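Local coordinates for cryptochrome DASH, chloroplastic/mitochondrial (Arabidopsis thaliana, PDB 2J4D), which repairs cyclobutane pyrimidine dimers in single-stranded DNA, using FAD and a folate light antenna, and may also act as a photoreceptor, at residues 343-355 with 433-445. Sequence-based numbering, arbitrary orientation.
With MHF (5,10-methenyl-6,7,8-trihydrofolic acid), chain D.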
loop_
_atom_site.group_PDB
_atom_site.type_symbol
_atom_site.label_atom_id
_atom_site.label_comp_id
_atom_site.label_asym_id
_atom_site.label_seq_id
_atom_site.Cartn_x
_atom_site.Cartn_y
_atom_site.Cartn_z
ATOM N N LEU A 343 6.313 -12.800 11.687
ATOM C CA LEU A 343 6.252 -11.393 11.315
ATOM C C LEU A 343 5.301 -10.637 12.241
ATOM O O LEU A 343 5.417 -9.422 12.413
ATOM C CB LEU A 343 5.753 -11.264 9.868
ATOM C CG LEU A 343 5.492 -9.869 9.286
ATOM C CD1 LEU A 343 6.776 -9.034 9.260
ATOM C CD2 LEU A 343 4.949 -10.024 7.868
ATOM N N PHE A 344 4.365 -11.362 12.846
ATOM C CA PHE A 344 3.374 -10.739 13.713
ATOM C C PHE A 344 3.549 -11.017 15.203
ATOM O O PHE A 344 2.836 -10.448 16.030
ATOM C CB PHE A 344 1.984 -11.200 13.287
ATOM C CG PHE A 344 1.744 -11.105 11.801
ATOM C CD1 PHE A 344 1.676 -9.865 11.175
ATOM C CD2 PHE A 344 1.564 -12.258 11.034
ATOM C CE1 PHE A 344 1.422 -9.765 9.797
ATOM C CE2 PHE A 344 1.311 -12.179 9.654
ATOM C CZ PHE A 344 1.237 -10.932 9.031
ATOM N N HIS A 345 4.489 -11.890 15.539
ATOM C CA HIS A 345 4.726 -12.268 16.930
ATOM C C HIS A 345 5.575 -11.259 17.683
ATOM O O HIS A 345 6.462 -10.628 17.104
ATOM C CB HIS A 345 5.368 -13.656 16.966
ATOM C CG HIS A 345 4.476 -14.735 16.434
ATOM N ND1 HIS A 345 4.959 -15.896 15.874
ATOM C CD2 HIS A 345 3.125 -14.825 16.377
ATOM C CE1 HIS A 345 3.945 -16.653 15.489
ATOM N NE2 HIS A 345 2.822 -16.026 15.784
ATOM N N LEU A 346 5.305 -11.118 18.980
ATOM C CA LEU A 346 6.023 -10.161 19.821
ATOM C C LEU A 346 7.538 -10.261 19.684
ATOM O O LEU A 346 8.221 -9.244 19.589
ATOM C CB LEU A 346 5.618 -10.347 21.290
ATOM C CG LEU A 346 6.249 -9.393 22.312
ATOM C CD1 LEU A 346 5.907 -7.952 21.954
ATOM C CD2 LEU A 346 5.740 -9.733 23.716
ATOM N N GLY A 347 8.058 -11.486 19.668
ATOM C CA GLY A 347 9.493 -11.679 19.544
ATOM C C GLY A 347 10.007 -11.495 18.129
ATOM O O GLY A 347 11.220 -11.489 17.897
ATOM N N GLY A 348 9.079 -11.360 17.183
ATOM C CA GLY A 348 9.433 -11.161 15.786
ATOM C C GLY A 348 10.210 -12.298 15.152
ATOM O O GLY A 348 10.365 -13.357 15.752
ATOM N N PRO A 349 10.701 -12.111 13.918
ATOM C CA PRO A 349 11.470 -13.143 13.218
ATOM C C PRO A 349 12.695 -13.561 14.030
ATOM O O PRO A 349 13.121 -14.713 13.984
ATOM C CB PRO A 349 11.846 -12.459 11.907
ATOM C CG PRO A 349 10.667 -11.553 11.658
ATOM C CD PRO A 349 10.424 -10.966 13.030
ATOM N N ARG A 350 13.258 -12.615 14.776
ATOM C CA ARG A 350 14.427 -12.896 15.595
ATOM C C ARG A 350 14.027 -13.759 16.802
ATOM O O ARG A 350 14.884 -14.338 17.469
ATOM C CB ARG A 350 15.074 -11.581 16.057
ATOM C CG ARG A 350 16.534 -11.714 16.495
ATOM C CD ARG A 350 17.113 -10.395 17.014
ATOM N NE ARG A 350 17.122 -9.345 15.998
ATOM C CZ ARG A 350 17.606 -8.120 16.189
ATOM N NH1 ARG A 350 18.126 -7.783 17.363
ATOM N NH2 ARG A 350 17.571 -7.230 15.205
ATOM N N ASN A 351 12.721 -13.846 17.054
ATOM C CA ASN A 351 12.159 -14.627 18.165
ATOM C C ASN A 351 12.863 -14.263 19.469
ATOM O O ASN A 351 13.312 -15.111 20.238
ATOM C CB ASN A 351 12.278 -16.120 17.885
ATOM C CG ASN A 351 11.149 -16.905 18.509
ATOM O OD1 ASN A 351 10.549 -16.472 19.492
ATOM N ND2 ASN A 351 10.856 -18.076 17.948
ATOM N N VAL A 352 12.878 -12.957 19.689
ATOM C CA VAL A 352 13.516 -12.243 20.793
ATOM C C VAL A 352 12.888 -12.065 22.168
ATOM O O VAL A 352 11.673 -12.058 22.340
ATOM C CB VAL A 352 13.798 -10.769 20.343
ATOM C CG1 VAL A 352 14.043 -9.862 21.529
ATOM C CG2 VAL A 352 14.981 -10.724 19.435
ATOM N N GLN A 353 13.787 -11.942 23.139
ATOM C CA GLN A 353 13.424 -11.517 24.499
ATOM C C GLN A 353 12.076 -11.882 25.115
ATOM O O GLN A 353 11.372 -12.774 24.658
ATOM C CB GLN A 353 13.526 -9.994 24.429
ATOM C CG GLN A 353 13.815 -9.240 25.677
ATOM C CD GLN A 353 15.216 -8.711 25.627
ATOM O OE1 GLN A 353 15.507 -7.642 26.153
ATOM N NE2 GLN A 353 16.108 -9.467 24.983
ATOM N N GLY A 354 11.731 -11.122 26.158
ATOM C CA GLY A 354 10.451 -11.310 26.856
ATOM C C GLY A 354 9.603 -10.021 26.916
ATOM O O GLY A 354 8.634 -9.885 26.163
ATOM N N LYS A 355 9.951 -9.133 27.857
ATOM C CA LYS A 355 9.378 -7.784 28.120
ATOM C C LYS A 355 7.930 -7.291 27.776
ATOM O O LYS A 355 6.952 -8.014 27.919
ATOM C CB LYS A 355 10.364 -6.729 27.575
ATOM C CG LYS A 355 10.306 -5.334 28.205
ATOM C CD LYS A 355 11.426 -5.139 29.181
ATOM C CE LYS A 355 11.581 -3.678 29.427
ATOM N NZ LYS A 355 12.455 -3.299 30.547
ATOM N N THR A 433 8.971 -4.516 12.686
ATOM C CA THR A 433 9.887 -5.452 13.336
ATOM C C THR A 433 11.291 -4.872 13.317
ATOM O O THR A 433 12.035 -4.996 14.298
ATOM C CB THR A 433 9.913 -6.842 12.658
ATOM O OG1 THR A 433 10.364 -6.719 11.305
ATOM C CG2 THR A 433 8.538 -7.466 12.685
ATOM N N TYR A 434 11.654 -4.241 12.201
ATOM C CA TYR A 434 12.960 -3.608 12.075
ATOM C C TYR A 434 13.107 -2.513 13.131
ATOM O O TYR A 434 14.039 -2.532 13.936
ATOM C CB TYR A 434 13.122 -2.999 10.680
ATOM C CG TYR A 434 13.846 -3.899 9.710
ATOM C CD1 TYR A 434 13.469 -5.234 9.553
ATOM C CD2 TYR A 434 14.913 -3.423 8.950
ATOM C CE1 TYR A 434 14.138 -6.075 8.666
ATOM C CE2 TYR A 434 15.590 -4.253 8.059
ATOM C CZ TYR A 434 15.196 -5.577 7.922
ATOM O OH TYR A 434 15.853 -6.404 7.040
ATOM N N GLY A 435 12.173 -1.565 13.124
ATOM C CA GLY A 435 12.213 -0.474 14.083
ATOM C C GLY A 435 12.178 -0.924 15.531
ATOM O O GLY A 435 12.787 -0.299 16.399
ATOM N N ALA A 436 11.470 -2.014 15.799
ATOM C CA ALA A 436 11.354 -2.538 17.150
ATOM C C ALA A 436 12.568 -3.380 17.535
ATOM O O ALA A 436 12.693 -3.801 18.681
ATOM C CB ALA A 436 10.088 -3.368 17.277
ATOM N N GLY A 437 13.450 -3.626 16.571
ATOM C CA GLY A 437 14.636 -4.421 16.828
ATOM C C GLY A 437 14.393 -5.916 16.942
ATOM O O GLY A 437 15.172 -6.622 17.583
ATOM N N VAL A 438 13.322 -6.413 16.328
ATOM C CA VAL A 438 13.022 -7.840 16.389
ATOM C C VAL A 438 13.092 -8.527 15.020
ATOM O O VAL A 438 12.646 -9.670 14.858
ATOM C CB VAL A 438 11.634 -8.095 17.024
ATOM C CG1 VAL A 438 11.605 -7.528 18.438
ATOM C CG2 VAL A 438 10.535 -7.463 16.174
ATOM N N GLY A 439 13.642 -7.814 14.040
ATOM C CA GLY A 439 13.807 -8.358 12.703
ATOM C C GLY A 439 15.144 -9.076 12.695
ATOM O O GLY A 439 15.830 -9.077 13.715
ATOM N N ASN A 440 15.535 -9.670 11.574
ATOM C CA ASN A 440 16.806 -10.382 11.561
ATOM C C ASN A 440 18.018 -9.645 11.036
ATOM O O ASN A 440 18.968 -10.264 10.552
ATOM C CB ASN A 440 16.645 -11.724 10.848
ATOM C CG ASN A 440 16.066 -12.795 11.761
ATOM O OD1 ASN A 440 15.297 -13.644 11.321
ATOM N ND2 ASN A 440 16.441 -12.758 13.036
ATOM N N ASP A 441 17.988 -8.320 11.094
ATOM C CA ASP A 441 19.163 -7.574 10.695
ATOM C C ASP A 441 19.473 -6.664 11.867
ATOM O O ASP A 441 18.982 -5.541 11.960
ATOM C CB ASP A 441 18.969 -6.722 9.456
ATOM C CG ASP A 441 20.290 -6.131 8.970
ATOM O OD1 ASP A 441 21.301 -6.333 9.674
ATOM O OD2 ASP A 441 20.336 -5.485 7.914
ATOM N N PRO A 442 20.292 -7.159 12.801
ATOM C CA PRO A 442 20.703 -6.432 13.998
ATOM C C PRO A 442 21.420 -5.127 13.669
ATOM O O PRO A 442 21.469 -4.224 14.503
ATOM C CB PRO A 442 21.595 -7.438 14.718
ATOM C CG PRO A 442 20.943 -8.762 14.353
ATOM C CD PRO A 442 20.757 -8.554 12.861
ATOM N N ARG A 443 21.970 -5.029 12.467
ATOM C CA ARG A 443 22.658 -3.798 12.111
ATOM C C ARG A 443 21.658 -2.671 11.864
ATOM O O ARG A 443 22.049 -1.538 11.559
ATOM C CB ARG A 443 23.523 -4.010 10.870
ATOM C CG ARG A 443 24.473 -5.178 11.012
ATOM C CD ARG A 443 24.797 -5.809 9.658
ATOM N NE ARG A 443 24.182 -7.127 9.458
ATOM C CZ ARG A 443 24.098 -8.075 10.389
ATOM N NH1 ARG A 443 24.574 -7.868 11.612
ATOM N NH2 ARG A 443 23.588 -9.260 10.078
ATOM N N GLU A 444 20.371 -2.967 12.016
ATOM C CA GLU A 444 19.361 -1.945 11.790
ATOM C C GLU A 444 18.681 -1.495 13.087
ATOM O O GLU A 444 17.814 -0.619 13.067
ATOM C CB GLU A 444 18.312 -2.449 10.789
ATOM C CG GLU A 444 18.811 -2.718 9.349
ATOM C CD GLU A 444 19.422 -1.503 8.656
ATOM O OE1 GLU A 444 20.630 -1.244 8.843
ATOM O OE2 GLU A 444 18.692 -0.807 7.922
ATOM N N ASP A 445 19.099 -2.086 14.206
ATOM C CA ASP A 445 18.567 -1.766 15.538
ATOM C C ASP A 445 19.010 -0.386 15.999
ATOM O O ASP A 445 20.150 -0.221 16.437
ATOM C CB ASP A 445 19.078 -2.758 16.579
ATOM C CG ASP A 445 18.529 -4.145 16.387
ATOM O OD1 ASP A 445 17.889 -4.396 15.342
ATOM O OD2 ASP A 445 18.743 -4.990 17.287
HETATM N N1 MHF D . -2.998 -8.120 7.800
HETATM C C2 MHF D . -3.048 -8.823 6.618
HETATM N NA2 MHF D . -3.316 -8.154 5.460
HETATM N N3 MHF D . -2.840 -10.150 6.582
HETATM C C4 MHF D . -2.594 -10.861 7.724
HETATM O O4 MHF D . -2.416 -12.085 7.673
HETATM C C4A MHF D . -2.554 -10.173 8.972
HETATM N N5 MHF D . -2.350 -10.812 10.222
HETATM C C6 MHF D . -2.660 -10.130 11.525
HETATM C C7 MHF D . -2.064 -8.707 11.426
HETATM N N8 MHF D . -2.691 -8.085 10.214
HETATM C C8A MHF D . -2.750 -8.776 8.994
HETATM C C9 MHF D . -2.065 -11.034 12.641
HETATM N N10 MHF D . -1.337 -12.069 11.866
HETATM C C11 MHF D . -2.043 -12.198 10.584
HETATM C C12 MHF D . -0.858 -15.873 13.810
HETATM C C13 MHF D . -0.486 -14.655 14.455
HETATM C C14 MHF D . -0.672 -13.427 13.822
HETATM C C15 MHF D . -1.239 -13.359 12.522
HETATM C C16 MHF D . -1.639 -14.595 11.875
HETATM C C17 MHF D . -1.452 -15.836 12.516
HETATM C C MHF D . -0.592 -17.164 14.500
HETATM O O MHF D . -0.058 -17.149 15.603
HETATM N N MHF D . -0.909 -18.346 13.925
HETATM C CA MHF D . -0.608 -19.600 14.617
HETATM C CB MHF D . -1.590 -20.693 14.199
HETATM C CG MHF D . -3.032 -20.375 14.501
HETATM C CD MHF D . -3.264 -20.112 15.972
HETATM O OE1 MHF D . -3.178 -21.075 16.764
HETATM O OE2 MHF D . -3.514 -18.940 16.337
HETATM C CT MHF D . 0.819 -20.050 14.291
HETATM O O1 MHF D . 1.407 -19.514 13.327
HETATM O O2 MHF D . 1.339 -20.940 14.995
#
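G439 O is gripped by two nitrogens of one arginine: R350 NE at 2.6 Å, nearly in line with the C=O, and R350 NH2, which sits above the carbonyl plane. This joins two loops of the FAD-binding domain of a class-1 photolyase, one following helix 317-339, the other leaving helix 425-436 through a Schellman motif at G437. The same guanidinium meets D445 end-on in a salt bridge, R350 NH1 to D445 OD2 and R350 NH2 to D445 OD1 both 2.9 Å, each oxygen offering its syn lone pair. With the two planes only 9° apart and G439 O also at the guanidinium edge, three acceptor oxygens lying near its plane fix the rotation of the group. Its faces are covered too: G437 O lies 3.1 Å above one, over the centre, and P442 CG packs on the other. The arginine side chain runs extended through chi2 and bends at chi3 (-62°), which turns the guanidinium edge to G439 and D445. Back at the main chain, R350, inside the type I turn G348-N351, donates its backbone N to V438 O at 3.0 Å. V438 CB rests against G347 O, 3.5 Å away, while W409 of helix 409-419 also touches this valine. At F344 and H345, earlier in segment 343-355, the folate antenna binds: its N10 lies over a face of the F344 ring, offset toward the rim, and Y429 meets that ring edge-to-face. H345 NE2 donates almost straight (170°) to the antenna's amide oxygen O, 3.1 Å away.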